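Side-chain contacts in S.cerevisiae chromosome XVI reading frame ORF YPL253c (Saccharomyces cerevisiae, PDB 2O0A), which partners the minus end-directed motor Kar3, recruits it to microtubules and targets or maintains it at the spindle pole body; its motor-like domain has no nucleotide-binding site: residues A[238-243]-A[250-255]; A[32-37]-A[41-46]. All blocks are in the same frame, centred on the assembly; numbering follows the deposited sequence.

Contact 1 (A[238-243]-A[250-255]); sequences DKSIFK and PIALVL
Ser240 and Ala252 meet where two consecutive helices come together, and every contact between them is van der Waals; no hydrogen bond or salt bridge crosses the gap. Ser240 CB lies 3.5 Å from Ala252 CB, tighter than a usual carbon-carbon contact, and Ser240 OG rests against the same methyl. That hydroxyl bonds weakly back into its own helix, to the carbonyls of Gln236 and Phe237, which would partly satisfy this buried group next to the methyl. Next to it, Ile241 reaches over with its delta methyl: CG1 stands beside the backbone N (chi1 -67°), and CD1 comes to 3.8 Å from Leu255 CB, the two side chains meeting at about a right angle. Away from the interface the helix makes both polar and apolar contacts. Lys243 NZ forms a salt bridge with Asp238 OD2 at 3.0 Å, on the syn lone pair, and a second one with Glu285 of helix 276-289. Phe242 lays a ring face over Ile241 CG2 and packs on Val286. With Ser240 and Ala252 at the nearest point, the axes of the short segments pass 9.5 Å apart and cross at -50°: plain helix-helix packing across a short connection, within the kinesin motor fold.

Contact 2 (A[32-37]-A[41-46]); sequences VMEQNL and LLFDYE
Glu34 and Tyr45 are joined by the hydrogen bond that crosses this contact, from Tyr45 OH to Glu34 OE1 at 2.7 Å. The phenol meets the carboxylate on its anti side, 18° out of plane. Glu34 gets there as a straight rod, with CG trans to the backbone N (chi1 178°) and the chain extended beyond it. On the way it runs past Phe43 in the opposite direction: CB lies over one face of the ring, CG is 3.5 Å from Phe43 CE2, and the carboxylate is tilted 27° from the ring plane. The rim of Phe43 is met by Leu37, whose CD1 lies 3.6 Å from Phe43 CZ, near the ring plane, the side chains roughly perpendicular. Val32 turns CG2 between its backbone N and carbonyl carbon, which brings this one methyl 4.0 Å from Phe43 CE1 and 3.6 Å from Tyr45 OH. A water further ties down the phenol oxygen, donating to Tyr45 OH and to Val32 O while accepting from Glu34 N. Phe43 CB sits over one face of the Tyr45 ring, toward its rim, and Tyr45 also touches Val64 and Pro66. The loop that follows strand 27-32 thus folds back on strand 41-44 and the residue just after it, Tyr45, at the edge of the small three-stranded antiparallel sheet beside the central sheet of the kinesin-like fold.

In the fold
Contact 2 comes first along the chain and contact 1 much later, with no overlap; their centres are 29 Å apart, the nearest atoms about 18 Å, and they do not touch. Contact 2 lies at the end of strand 27-32, where the chain leaves the central mixed sheet for the small sheet 41-44, 49-52 and 58-60. Contact 1 joins helices 231-243 and 250-261, the second of which packs on strand 197-207 of that central sheet. Strand 265-270, which follows helix 250-261, pairs in parallel with strand 27-32, so the two regions are connected through the sheet of one motor-like domain. Both are structural packing within the domain.

Contact 1 (A[238-243]-A[250-255])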
loop_
_atom_site.group_PDB
_atom_site.type_symbol
_atom_site.label_atom_id
_atom_site.label_comp_id
_atom_site.label_asym_id
_atom_site.label_seq_id
_atom_site.Cartn_x
_atom_site.Cartn_y
_atom_site.Cartn_z
ATOM N N ASP A 238 -11.450 9.467 2.660
ATOM C CA ASP A 238 -12.836 9.026 2.736
ATOM C C ASP A 238 -13.798 10.066 2.160
ATOM O O ASP A 238 -14.683 9.723 1.379
ATOM C CB ASP A 238 -13.218 8.728 4.185
ATOM C CG ASP A 238 -14.625 8.192 4.309
ATOM O OD1 ASP A 238 -14.840 7.029 3.926
ATOM O OD2 ASP A 238 -15.521 8.936 4.782
ATOM N N LYS A 239 -13.613 11.319 2.573
ATOM C CA LYS A 239 -14.432 12.444 2.105
ATOM C C LYS A 239 -14.276 12.659 0.616
ATOM O O LYS A 239 -15.269 12.755 -0.110
ATOM C CB LYS A 239 -14.055 13.731 2.838
ATOM C CG LYS A 239 -15.030 14.164 3.913
ATOM C CD LYS A 239 -14.633 15.507 4.500
ATOM C CE LYS A 239 -13.379 15.396 5.352
ATOM N NZ LYS A 239 -13.101 16.657 6.095
ATOM N N SER A 240 -13.024 12.723 0.166
ATOM C CA SER A 240 -12.714 13.041 -1.228
ATOM C C SER A 240 -13.048 11.925 -2.215
ATOM O O SER A 240 -13.250 12.203 -3.395
ATOM C CB SER A 240 -11.244 13.444 -1.376
ATOM O OG SER A 240 -10.405 12.305 -1.450
ATOM N N ILE A 241 -13.090 10.675 -1.741
ATOM C CA ILE A 241 -13.413 9.520 -2.588
ATOM C C ILE A 241 -14.864 9.034 -2.473
ATOM O O ILE A 241 -15.529 8.826 -3.490
ATOM C CB ILE A 241 -12.421 8.320 -2.365
ATOM C CG1 ILE A 241 -10.998 8.663 -2.851
ATOM C CG2 ILE A 241 -12.946 7.010 -2.997
ATOM C CD1 ILE A 241 -10.881 9.074 -4.323
ATOM N N PHE A 242 -15.355 8.858 -1.244
ATOM C CA PHE A 242 -16.669 8.256 -1.024
ATOM C C PHE A 242 -17.802 9.251 -0.744
ATOM O O PHE A 242 -18.963 8.918 -0.957
ATOM C CB PHE A 242 -16.614 7.230 0.115
ATOM C CG PHE A 242 -15.648 6.103 -0.128
ATOM C CD1 PHE A 242 -14.497 5.984 0.648
ATOM C CD2 PHE A 242 -15.886 5.169 -1.136
ATOM C CE1 PHE A 242 -13.605 4.943 0.434
ATOM C CE2 PHE A 242 -14.988 4.124 -1.363
ATOM C CZ PHE A 242 -13.846 4.019 -0.573
ATOM N N LYS A 243 -17.464 10.442 -0.258
ATOM C CA LYS A 243 -18.479 11.425 0.154
ATOM C C LYS A 243 -18.748 12.531 -0.873
ATOM O O LYS A 243 -19.888 12.695 -1.320
ATOM C CB LYS A 243 -18.137 12.021 1.522
ATOM C CG LYS A 243 -18.806 11.316 2.690
ATOM C CD LYS A 243 -18.131 10.012 3.047
ATOM C CE LYS A 243 -19.049 9.092 3.834
ATOM N NZ LYS A 243 -18.285 7.879 4.275
ATOM N N PRO A 250 -5.365 18.280 -5.224
ATOM C CA PRO A 250 -4.289 17.391 -5.678
ATOM C C PRO A 250 -4.410 15.976 -5.107
ATOM O O PRO A 250 -4.336 15.006 -5.868
ATOM C CB PRO A 250 -3.032 18.079 -5.141
ATOM C CG PRO A 250 -3.371 19.520 -5.219
ATOM C CD PRO A 250 -4.837 19.615 -4.871
ATOM N N ILE A 251 -4.632 15.874 -3.796
ATOM C CA ILE A 251 -4.767 14.578 -3.132
ATOM C C ILE A 251 -5.936 13.754 -3.686
ATOM O O ILE A 251 -5.779 12.577 -4.013
ATOM C CB ILE A 251 -4.831 14.734 -1.590
ATOM C CG1 ILE A 251 -3.425 15.033 -1.041
ATOM C CG2 ILE A 251 -5.435 13.488 -0.918
ATOM C CD1 ILE A 251 -3.395 15.641 0.349
ATOM N N ALA A 252 -7.109 14.372 -3.811
ATOM C CA ALA A 252 -8.271 13.648 -4.324
ATOM C C ALA A 252 -8.051 13.211 -5.761
ATOM O O ALA A 252 -8.431 12.100 -6.143
ATOM C CB ALA A 252 -9.531 14.503 -4.212
ATOM N N LEU A 253 -7.421 14.074 -6.557
ATOM C CA LEU A 253 -7.143 13.760 -7.960
ATOM C C LEU A 253 -6.162 12.588 -8.099
ATOM O O LEU A 253 -6.354 11.710 -8.945
ATOM C CB LEU A 253 -6.655 15.000 -8.723
ATOM C CG LEU A 253 -7.680 16.127 -8.954
ATOM C CD1 LEU A 253 -7.050 17.271 -9.729
ATOM C CD2 LEU A 253 -8.944 15.654 -9.669
ATOM N N VAL A 254 -5.123 12.564 -7.262
ATOM C CA VAL A 254 -4.194 11.415 -7.234
ATOM C C VAL A 254 -4.915 10.097 -6.914
ATOM O O VAL A 254 -4.778 9.107 -7.640
ATOM C CB VAL A 254 -3.041 11.625 -6.222
ATOM C CG1 VAL A 254 -2.244 10.321 -6.026
ATOM C CG2 VAL A 254 -2.130 12.725 -6.692
ATOM N N LEU A 255 -5.683 10.104 -5.828
ATOM C CA LEU A 255 -6.399 8.916 -5.376
ATOM C C LEU A 255 -7.420 8.440 -6.412
ATOM O O LEU A 255 -7.489 7.259 -6.737
ATOM C CB LEU A 255 -7.052 9.174 -4.020
ATOM C CG LEU A 255 -6.037 9.307 -2.883
ATOM C CD1 LEU A 255 -6.693 9.914 -1.651
ATOM C CD2 LEU A 255 -5.453 7.948 -2.576
#

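Contact 2 (A[32-37]-A[41-46])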
loop_
_atom_site.group_PDB
_atom_site.type_symbol
_atom_site.label_atom_id
_atom_site.label_comp_id
_atom_site.label_asym_id
_atom_site.label_seq_id
_atom_site.Cartn_x
_atom_site.Cartn_y
_atom_site.Cartn_z
ATOM N N VAL A 32 -2.858 -6.292 11.486
ATOM C CA VAL A 32 -3.400 -5.930 12.802
ATOM C C VAL A 32 -2.443 -6.220 13.945
ATOM O O VAL A 32 -1.738 -7.236 13.920
ATOM C CB VAL A 32 -4.772 -6.627 13.066
ATOM C CG1 VAL A 32 -5.783 -6.330 11.956
ATOM C CG2 VAL A 32 -4.608 -8.130 13.295
ATOM N N MET A 33 -2.418 -5.328 14.939
ATOM C CA MET A 33 -1.690 -5.568 16.184
ATOM C C MET A 33 -2.707 -5.898 17.285
ATOM O O MET A 33 -3.136 -5.004 18.015
ATOM C CB MET A 33 -0.835 -4.356 16.567
ATOM C CG MET A 33 0.406 -4.225 15.725
ATOM S SD MET A 33 1.657 -5.397 16.254
ATOM C CE MET A 33 2.802 -4.294 17.074
ATOM N N GLU A 34 -3.109 -7.176 17.343
ATOM C CA GLU A 34 -4.214 -7.631 18.187
ATOM C C GLU A 34 -4.009 -7.217 19.649
ATOM O O GLU A 34 -4.961 -6.827 20.333
ATOM C CB GLU A 34 -4.417 -9.158 18.079
ATOM C CG GLU A 34 -5.534 -9.670 18.998
ATOM C CD GLU A 34 -5.903 -11.118 18.802
ATOM O OE1 GLU A 34 -5.537 -11.727 17.780
ATOM O OE2 GLU A 34 -6.602 -11.641 19.687
ATOM N N GLN A 35 -2.770 -7.286 20.115
ATOM C CA GLN A 35 -2.475 -7.017 21.522
ATOM C C GLN A 35 -2.712 -5.553 21.897
ATOM O O GLN A 35 -2.880 -5.226 23.079
ATOM C CB GLN A 35 -1.056 -7.486 21.870
ATOM C CG GLN A 35 0.050 -6.544 21.425
ATOM C CD GLN A 35 0.400 -6.630 19.937
ATOM O OE1 GLN A 35 -0.156 -7.429 19.172
ATOM N NE2 GLN A 35 1.329 -5.781 19.520
ATOM N N ASN A 36 -2.735 -4.673 20.895
ATOM C CA ASN A 36 -3.000 -3.245 21.124
ATOM C C ASN A 36 -4.380 -2.786 20.667
ATOM O O ASN A 36 -4.661 -1.584 20.601
ATOM C CB ASN A 36 -1.894 -2.382 20.509
ATOM C CG ASN A 36 -0.549 -2.629 21.153
ATOM O OD1 ASN A 36 -0.453 -3.255 22.227
ATOM N ND2 ASN A 36 0.503 -2.140 20.512
ATOM N N LEU A 37 -5.239 -3.753 20.376
ATOM C CA LEU A 37 -6.602 -3.487 19.954
ATOM C C LEU A 37 -7.573 -3.935 21.049
ATOM O O LEU A 37 -7.179 -4.671 21.963
ATOM C CB LEU A 37 -6.893 -4.182 18.614
ATOM C CG LEU A 37 -6.189 -3.555 17.403
ATOM C CD1 LEU A 37 -6.351 -4.453 16.173
ATOM C CD2 LEU A 37 -6.747 -2.141 17.137
ATOM N N LEU A 41 -12.878 -6.972 20.262
ATOM C CA LEU A 41 -12.738 -7.213 18.830
ATOM C C LEU A 41 -12.366 -8.675 18.629
ATOM O O LEU A 41 -11.464 -9.184 19.300
ATOM C CB LEU A 41 -11.672 -6.298 18.220
ATOM C CG LEU A 41 -12.151 -4.965 17.612
ATOM C CD1 LEU A 41 -10.939 -4.262 16.979
ATOM C CD2 LEU A 41 -13.250 -5.166 16.589
ATOM N N LEU A 42 -13.085 -9.353 17.738
ATOM C CA LEU A 42 -12.841 -10.761 17.456
ATOM C C LEU A 42 -12.151 -10.901 16.115
ATOM O O LEU A 42 -12.564 -10.281 15.134
ATOM C CB LEU A 42 -14.139 -11.574 17.469
ATOM C CG LEU A 42 -14.889 -11.805 18.792
ATOM C CD1 LEU A 42 -13.964 -11.909 20.009
ATOM C CD2 LEU A 42 -15.950 -10.742 19.012
ATOM N N PHE A 43 -11.088 -11.697 16.084
ATOM C CA PHE A 43 -10.310 -11.887 14.861
ATOM C C PHE A 43 -10.399 -13.304 14.362
ATOM O O PHE A 43 -10.057 -14.242 15.080
ATOM C CB PHE A 43 -8.842 -11.552 15.100
ATOM C CG PHE A 43 -8.621 -10.161 15.568
ATOM C CD1 PHE A 43 -8.405 -9.134 14.659
ATOM C CD2 PHE A 43 -8.646 -9.863 16.927
ATOM C CE1 PHE A 43 -8.217 -7.830 15.097
ATOM C CE2 PHE A 43 -8.463 -8.566 17.366
ATOM C CZ PHE A 43 -8.237 -7.551 16.456
ATOM N N ASP A 44 -10.853 -13.439 13.123
ATOM C CA ASP A 44 -10.862 -14.717 12.428
ATOM C C ASP A 44 -9.784 -14.683 11.334
ATOM O O ASP A 44 -10.022 -14.217 10.219
ATOM C CB ASP A 44 -12.260 -14.989 11.854
ATOM C CG ASP A 44 -12.376 -16.363 11.196
ATOM O OD1 ASP A 44 -11.324 -16.984 10.892
ATOM O OD2 ASP A 44 -13.522 -16.827 10.992
ATOM N N TYR A 45 -8.609 -15.209 11.668
ATOM C CA TYR A 45 -7.453 -15.142 10.771
ATOM C C TYR A 45 -7.553 -16.147 9.618
ATOM O O TYR A 45 -6.874 -16.002 8.602
ATOM C CB TYR A 45 -6.160 -15.355 11.564
ATOM C CG TYR A 45 -5.841 -14.253 12.561
ATOM C CD1 TYR A 45 -5.442 -12.987 12.125
ATOM C CD2 TYR A 45 -5.924 -14.471 13.939
ATOM C CE1 TYR A 45 -5.140 -11.967 13.032
ATOM C CE2 TYR A 45 -5.611 -13.447 14.864
ATOM C CZ TYR A 45 -5.237 -12.196 14.397
ATOM O OH TYR A 45 -4.899 -11.182 15.263
ATOM N N GLU A 46 -8.390 -17.175 9.777
ATOM C CA GLU A 46 -8.609 -18.146 8.699
ATOM C C GLU A 46 -9.552 -17.611 7.623
ATOM O O GLU A 46 -9.335 -17.833 6.430
ATOM C CB GLU A 46 -9.144 -19.482 9.243
ATOM C CG GLU A 46 -8.070 -20.484 9.648
ATOM C CD GLU A 46 -7.388 -21.142 8.465
ATOM O OE1 GLU A 46 -6.162 -20.966 8.318
ATOM O OE2 GLU A 46 -8.076 -21.835 7.683
HETATM O O HOH W 1 -2.271 -9.699 15.661
#